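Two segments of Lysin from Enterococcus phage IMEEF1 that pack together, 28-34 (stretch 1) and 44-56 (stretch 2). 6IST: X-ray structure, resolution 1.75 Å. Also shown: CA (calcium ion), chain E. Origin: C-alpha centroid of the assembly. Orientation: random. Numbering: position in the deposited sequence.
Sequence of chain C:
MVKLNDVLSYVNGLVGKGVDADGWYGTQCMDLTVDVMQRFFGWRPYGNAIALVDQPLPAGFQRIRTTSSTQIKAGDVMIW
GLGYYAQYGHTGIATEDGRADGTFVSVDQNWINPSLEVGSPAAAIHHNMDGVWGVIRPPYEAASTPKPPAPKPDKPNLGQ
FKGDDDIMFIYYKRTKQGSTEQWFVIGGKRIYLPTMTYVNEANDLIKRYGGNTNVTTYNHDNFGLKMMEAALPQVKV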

ATOM      1  N   GLN C  28       5.832   5.105 -25.971  1.00 16.61           N
ATOM      2  CA  GLN C  28       5.545   3.805 -26.504  1.00 18.91           C
ATOM      3  C   GLN C  28       4.114   3.352 -26.210  1.00 15.38           C
ATOM      4  O   GLN C  28       3.404   4.018 -25.432  1.00 16.06           O
ATOM      5  CB  GLN C  28       6.525   2.820 -25.925  1.00 18.38           C
ATOM      6  CG  GLN C  28       7.982   3.171 -26.301  1.00 20.86           C
ATOM      7  CD  GLN C  28       8.295   2.917 -27.764  1.00 20.09           C
ATOM      8  OE1 GLN C  28       7.880   1.905 -28.360  1.00 24.76           O
ATOM      9  NE2 GLN C  28       9.055   3.816 -28.368  1.00 22.96           N
ATOM     10  N   CYS C  29       3.724   2.227 -26.775  1.00 17.75           N
ATOM     11  CA  CYS C  29       2.336   1.750 -26.555  1.00 16.26           C
ATOM     12  C   CYS C  29       2.016   1.421 -25.111  1.00 17.60           C
ATOM     13  O   CYS C  29       0.960   1.862 -24.551  1.00 15.75           O
ATOM     14  CB  CYS C  29       1.987   0.657 -27.480  1.00 17.93           C
ATOM     15  SG  CYS C  29       2.742  -0.963 -27.108  1.00 21.14           S
ATOM     16  N   MET C  30       2.943   0.725 -24.453  1.00 16.85           N
ATOM     17  CA  MET C  30       2.694   0.367 -23.052  1.00 19.52           C
ATOM     18  C   MET C  30       2.609   1.585 -22.119  1.00 21.41           C
ATOM     19  O   MET C  30       1.920   1.536 -21.084  1.00 19.64           O
ATOM     20  CB  MET C  30       3.766  -0.673 -22.620  1.00 20.36           C
ATOM     21  CG  MET C  30       3.501  -1.570 -21.406  1.00 22.06           C
ATOM     22  SD  MET C  30       1.888  -2.322 -21.129  1.00 14.54           S
ATOM     23  CE  MET C  30       2.298  -3.547 -19.819  1.00 20.17           C
ATOM     24  N   ASP C  31       3.340   2.675 -22.427  1.00 19.78           N
ATOM     25  CA  ASP C  31       3.258   3.889 -21.684  1.00 22.07           C
ATOM     26  C   ASP C  31       1.830   4.385 -21.491  1.00 20.89           C
ATOM     27  O   ASP C  31       1.525   4.871 -20.442  1.00 19.97           O
ATOM     28  CB  ASP C  31       4.095   5.005 -22.288  1.00 23.43           C
ATOM     29  CG  ASP C  31       5.586   4.770 -22.109  1.00 27.18           C
ATOM     30  OD1 ASP C  31       6.069   4.736 -20.957  1.00 32.94           O
ATOM     31  OD2 ASP C  31       6.277   4.638 -23.127  1.00 28.25           O
ATOM     32  N   LEU C  32       0.993   4.304 -22.530  1.00 16.34           N
ATOM     33  CA  LEU C  32      -0.367   4.771 -22.390  1.00 19.67           C
ATOM     34  C   LEU C  32      -1.162   3.909 -21.433  1.00 18.88           C
ATOM     35  O   LEU C  32      -1.829   4.411 -20.514  1.00 20.50           O
ATOM     36  CB  LEU C  32      -1.087   4.719 -23.752  1.00 20.54           C
ATOM     37  CG  LEU C  32      -2.553   5.163 -23.707  1.00 24.71           C
ATOM     38  CD1 LEU C  32      -2.583   6.549 -23.117  1.00 28.02           C
ATOM     39  CD2 LEU C  32      -3.109   5.191 -25.110  1.00 29.25           C
ATOM     40  N   THR C  33      -1.067   2.593 -21.628  1.00 18.52           N
ATOM     41  CA  THR C  33      -1.809   1.648 -20.802  1.00 18.87           C
ATOM     42  C   THR C  33      -1.349   1.797 -19.380  1.00 16.57           C
ATOM     43  O   THR C  33      -2.148   1.786 -18.454  1.00 18.17           O
ATOM     44  CB  THR C  33      -1.591   0.199 -21.339  1.00 20.65           C
ATOM     45  OG1 THR C  33      -2.390   0.058 -22.557  1.00 19.69           O
ATOM     46  CG2 THR C  33      -2.025  -0.880 -20.342  1.00 21.10           C
ATOM     47  N   VAL C  34      -0.054   1.926 -19.185  1.00 15.96           N
ATOM     48  CA  VAL C  34       0.445   2.040 -17.808  1.00 16.35           C
ATOM     49  C   VAL C  34      -0.005   3.364 -17.159  1.00 18.11           C
ATOM     50  O   VAL C  34      -0.448   3.352 -16.042  1.00 20.17           O
ATOM     51  CB  VAL C  34       1.978   1.952 -17.725  1.00 17.44           C
ATOM     52  CG1 VAL C  34       2.478   2.430 -16.370  1.00 17.53           C
ATOM     53  CG2 VAL C  34       2.392   0.544 -18.089  1.00 22.12           C
TER
HETATM   54 CA    CA E 301       8.522   5.508 -22.493  1.00 41.27          CA
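Stretch 2, residues 44-56: RPYGNAIALVDQP

A short helix can pack against an irregular segment without a single hydrogen bond between them, through apolar contacts and close van der Waals approaches to backbone atoms. Residues 28-34 and 44-56 of this phage lysin illustrate the principle. The second stretch begins extended, runs back along the helix so that Arg44 lies beside Val34 (CA to CA 5.7 Å) and Ala49 beside Met30 (CA to CA 5.6 Å), and then adopts helical backbone angles from Ala49 to Val53. The register therefore descends on one stretch as it rises on the other, and the contact buries 369 Å² in total.

Gln28 makes no contact with the second stretch. Its backbone N donates to Asp31 OD2 at 2.9 Å, tying the start of the segment to the side chain three residues on. Cys29 opens the interface modestly: its SG lies 4.1 Å from Ala49 CB, an apolar touch from a residue whose CA-to-CB bond points sideways.

Met30 is the centre of the contact, giving up 104 Å² to its neighbour. With chi1 t, chi2 p and chi3 t, it places CE 3.6 Å from Pro45 CB and 3.7 Å from Leu52 CD2, so that the methyl group touches both the extended beginning of stretch 2 and the part with helical backbone angles. The surrounding loop lends backbone as well: Met30 CG is 3.5 Å from Gly47 O, and Met30 CE is 3.6 Å from Tyr46 O. Tyr46 O, although it lies against this methyl, also accepts a hydrogen bond from Gln55 NE2 at 2.8 Å. Gln55 OE1 in turn receives Tyr46 N at 2.9 Å, and Gln55 NE2 also donates to Ala51 O at 3.1 Å. One side chain thus braces the loop internally. At Gly47, phi is 84°, a value that favours glycine, and a CB there would come within 3.0 Å of Ala51 CB.

Asp31 and Leu32 stay out of reach. Asp31 OD2 binds the calcium ion at 2.5 Å, joined by ligands from elsewhere in the structure.

Thr33 returns to the interface more loosely, its CG2 4.3 Å from Leu52 CD1 and 4.4 Å from Pro45 CG. Val34, whose N donates to Met30 O at 2.8 Å in a helical turn, completes the contact: its CG2 packs 3.9 Å from Pro45 CD, while its CG1 is 4.1 Å from Arg44 CG, beyond which the arginine leads away. Pro45 therefore meets Met30, Thr33 and Val34 alike, a compact ring serving one turn of helix.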

ATOM      1  N   ARG C  44       0.210  -0.565 -11.669  1.00 19.53           N
ATOM      2  CA  ARG C  44       1.284  -0.392 -12.690  1.00 17.14           C
ATOM      3  C   ARG C  44       1.572  -1.759 -13.362  1.00 18.86           C
ATOM      4  O   ARG C  44       2.244  -2.621 -12.794  1.00 18.16           O
ATOM      5  CB  ARG C  44       2.569   0.199 -12.066  1.00 18.48           C
ATOM      6  CG  ARG C  44       3.688   0.374 -13.051  1.00 20.81           C
ATOM      7  CD  ARG C  44       4.931   1.095 -12.454  1.00 26.19           C
ATOM      8  NE  ARG C  44       5.801   0.046 -11.863  1.00 33.70           N
ATOM      9  CZ  ARG C  44       7.023   0.207 -11.314  1.00 38.89           C
ATOM     10  NH1 ARG C  44       7.689  -0.862 -10.855  1.00 36.57           N
ATOM     11  NH2 ARG C  44       7.608   1.404 -11.282  1.00 37.45           N
ATOM     12  N   PRO C  45       1.030  -1.985 -14.572  1.00 19.03           N
ATOM     13  CA  PRO C  45       1.338  -3.206 -15.273  1.00 19.78           C
ATOM     14  C   PRO C  45       2.817  -3.286 -15.497  1.00 19.78           C
ATOM     15  O   PRO C  45       3.459  -2.299 -15.694  1.00 21.32           O
ATOM     16  CB  PRO C  45       0.594  -3.049 -16.638  1.00 19.83           C
ATOM     17  CG  PRO C  45      -0.465  -2.025 -16.360  1.00 22.41           C
ATOM     18  CD  PRO C  45       0.145  -1.086 -15.359  1.00 21.27           C
ATOM     19  N   TYR C  46       3.291  -4.502 -15.561  1.00 23.16           N
ATOM     20  CA  TYR C  46       4.701  -4.786 -15.666  1.00 25.14           C
ATOM     21  C   TYR C  46       5.078  -5.184 -17.090  1.00 20.94           C
ATOM     22  O   TYR C  46       4.298  -5.742 -17.837  1.00 21.79           O
ATOM     23  CB  TYR C  46       4.993  -5.914 -14.687  1.00 27.84           C
ATOM     24  CG  TYR C  46       6.375  -6.372 -14.784  1.00 34.62           C
ATOM     25  CD1 TYR C  46       7.403  -5.656 -14.146  1.00 41.18           C
ATOM     26  CD2 TYR C  46       6.697  -7.511 -15.520  1.00 36.79           C
ATOM     27  CE1 TYR C  46       8.723  -6.088 -14.235  1.00 41.06           C
ATOM     28  CE2 TYR C  46       8.022  -7.925 -15.629  1.00 39.97           C
ATOM     29  CZ  TYR C  46       9.009  -7.219 -14.972  1.00 39.75           C
ATOM     30  OH  TYR C  46      10.302  -7.643 -15.063  1.00 45.40           O
ATOM     31  N   GLY C  47       6.276  -4.834 -17.518  1.00 21.48           N
ATOM     32  CA  GLY C  47       6.824  -5.389 -18.739  1.00 22.46           C
ATOM     33  C   GLY C  47       6.410  -4.702 -20.016  1.00 22.16           C
ATOM     34  O   GLY C  47       5.963  -3.578 -20.029  1.00 21.86           O
ATOM     35  N   ASN C  48       6.660  -5.368 -21.113  1.00 23.18           N
ATOM     36  CA  ASN C  48       6.210  -4.918 -22.437  1.00 21.92           C
ATOM     37  C   ASN C  48       4.756  -5.298 -22.570  1.00 18.95           C
ATOM     38  O   ASN C  48       4.234  -6.000 -21.730  1.00 18.48           O
ATOM     39  CB  ASN C  48       7.002  -5.632 -23.509  1.00 27.32           C
ATOM     40  CG  ASN C  48       8.412  -5.138 -23.579  1.00 30.64           C
ATOM     41  OD1 ASN C  48       8.650  -4.000 -23.306  1.00 33.39           O
ATOM     42  ND2 ASN C  48       9.351  -5.997 -24.005  1.00 34.23           N
ATOM     43  N   ALA C  49       4.129  -4.861 -23.649  1.00 18.07           N
ATOM     44  CA  ALA C  49       2.752  -5.182 -23.894  1.00 19.30           C
ATOM     45  C   ALA C  49       2.410  -6.639 -23.837  1.00 18.39           C
ATOM     46  O   ALA C  49       1.369  -7.026 -23.351  1.00 19.95           O
ATOM     47  CB  ALA C  49       2.352  -4.574 -25.245  1.00 20.45           C
ATOM     48  N   ILE C  50       3.271  -7.509 -24.381  1.00 16.91           N
ATOM     49  CA  ILE C  50       3.019  -8.889 -24.445  1.00 18.83           C
ATOM     50  C   ILE C  50       2.894  -9.543 -23.079  1.00 20.06           C
ATOM     51  O   ILE C  50       2.239 -10.558 -22.947  1.00 20.61           O
ATOM     52  CB  ILE C  50       4.143  -9.606 -25.255  1.00 19.68           C
ATOM     53  CG1 ILE C  50       3.794 -11.063 -25.585  1.00 20.46           C
ATOM     54  CG2 ILE C  50       5.526  -9.501 -24.572  1.00 23.01           C
ATOM     55  CD1 ILE C  50       2.550 -11.123 -26.457  1.00 21.43           C
ATOM     56  N   ALA C  51       3.566  -8.980 -22.073  1.00 20.05           N
ATOM     57  CA  ALA C  51       3.426  -9.447 -20.698  1.00 20.27           C
ATOM     58  C   ALA C  51       2.030  -9.232 -20.143  1.00 20.72           C
ATOM     59  O   ALA C  51       1.639  -9.921 -19.196  1.00 20.11           O
ATOM     60  CB  ALA C  51       4.413  -8.801 -19.773  1.00 23.26           C
ATOM     61  N   LEU C  52       1.226  -8.338 -20.730  1.00 18.50           N
ATOM     62  CA  LEU C  52      -0.207  -8.344 -20.327  1.00 18.20           C
ATOM     63  C   LEU C  52      -0.988  -9.690 -20.525  1.00 19.82           C
ATOM     64  O   LEU C  52      -2.075  -9.917 -19.961  1.00 19.63           O
ATOM     65  CB  LEU C  52      -0.913  -7.217 -21.085  1.00 20.70           C
ATOM     66  CG  LEU C  52      -0.494  -5.788 -20.754  1.00 22.74           C
ATOM     67  CD1 LEU C  52      -1.025  -4.804 -21.784  1.00 21.54           C
ATOM     68  CD2 LEU C  52      -0.887  -5.350 -19.335  1.00 22.87           C
ATOM     69  N   VAL C  53      -0.512 -10.585 -21.364  1.00 20.73           N
ATOM     70  CA  VAL C  53      -1.192 -11.857 -21.637  1.00 21.58           C
ATOM     71  C   VAL C  53      -1.228 -12.675 -20.365  1.00 23.62           C
ATOM     72  O   VAL C  53      -2.194 -13.333 -20.071  1.00 22.48           O
ATOM     73  CB  VAL C  53      -0.478 -12.647 -22.764  1.00 21.00           C
ATOM     74  CG1 VAL C  53      -0.930 -14.095 -22.819  1.00 26.06           C
ATOM     75  CG2 VAL C  53      -0.766 -12.025 -24.079  1.00 20.65           C
ATOM     76  N   ASP C  54      -0.166 -12.645 -19.592  1.00 24.09           N
ATOM     77  CA  ASP C  54      -0.173 -13.595 -18.482  1.00 28.95           C
ATOM     78  C   ASP C  54       0.314 -13.077 -17.119  1.00 26.08           C
ATOM     79  O   ASP C  54       0.309 -13.824 -16.160  1.00 26.19           O
ATOM     80  CB  ASP C  54       0.704 -14.770 -18.930  1.00 33.25           C
ATOM     81  CG  ASP C  54       2.163 -14.383 -19.006  1.00 39.49           C
ATOM     82  OD1 ASP C  54       3.002 -15.303 -18.831  1.00 56.48           O
ATOM     83  OD2 ASP C  54       2.473 -13.189 -19.248  1.00 40.20           O
ATOM     84  N   GLN C  55       0.612 -11.805 -16.984  1.00 25.14           N
ATOM     85  CA  GLN C  55       1.010 -11.315 -15.659  1.00 22.06           C
ATOM     86  C   GLN C  55      -0.203 -11.299 -14.728  1.00 22.18           C
ATOM     87  O   GLN C  55      -1.365 -11.203 -15.164  1.00 18.15           O
ATOM     88  CB  GLN C  55       1.634  -9.953 -15.744  1.00 23.75           C
ATOM     89  CG  GLN C  55       0.676  -8.813 -16.029  1.00 23.54           C
ATOM     90  CD  GLN C  55       1.406  -7.496 -16.318  1.00 23.77           C
ATOM     91  OE1 GLN C  55       1.371  -6.619 -15.500  1.00 20.15           O
ATOM     92  NE2 GLN C  55       2.054  -7.365 -17.486  1.00 21.24           N
ATOM     93  N   PRO C  56       0.033 -11.440 -13.421  1.00 24.04           N
ATOM     94  CA  PRO C  56      -1.100 -11.342 -12.479  1.00 21.18           C
ATOM     95  C   PRO C  56      -1.802  -9.982 -12.512  1.00 21.32           C
ATOM     96  O   PRO C  56      -1.194  -8.923 -12.841  1.00 19.12           O
ATOM     97  CB  PRO C  56      -0.440 -11.557 -11.093  1.00 25.15           C
ATOM     98  CG  PRO C  56       0.998 -11.836 -11.347  1.00 25.27           C
ATOM     99  CD  PRO C  56       1.340 -11.428 -12.737  1.00 25.44           C
TER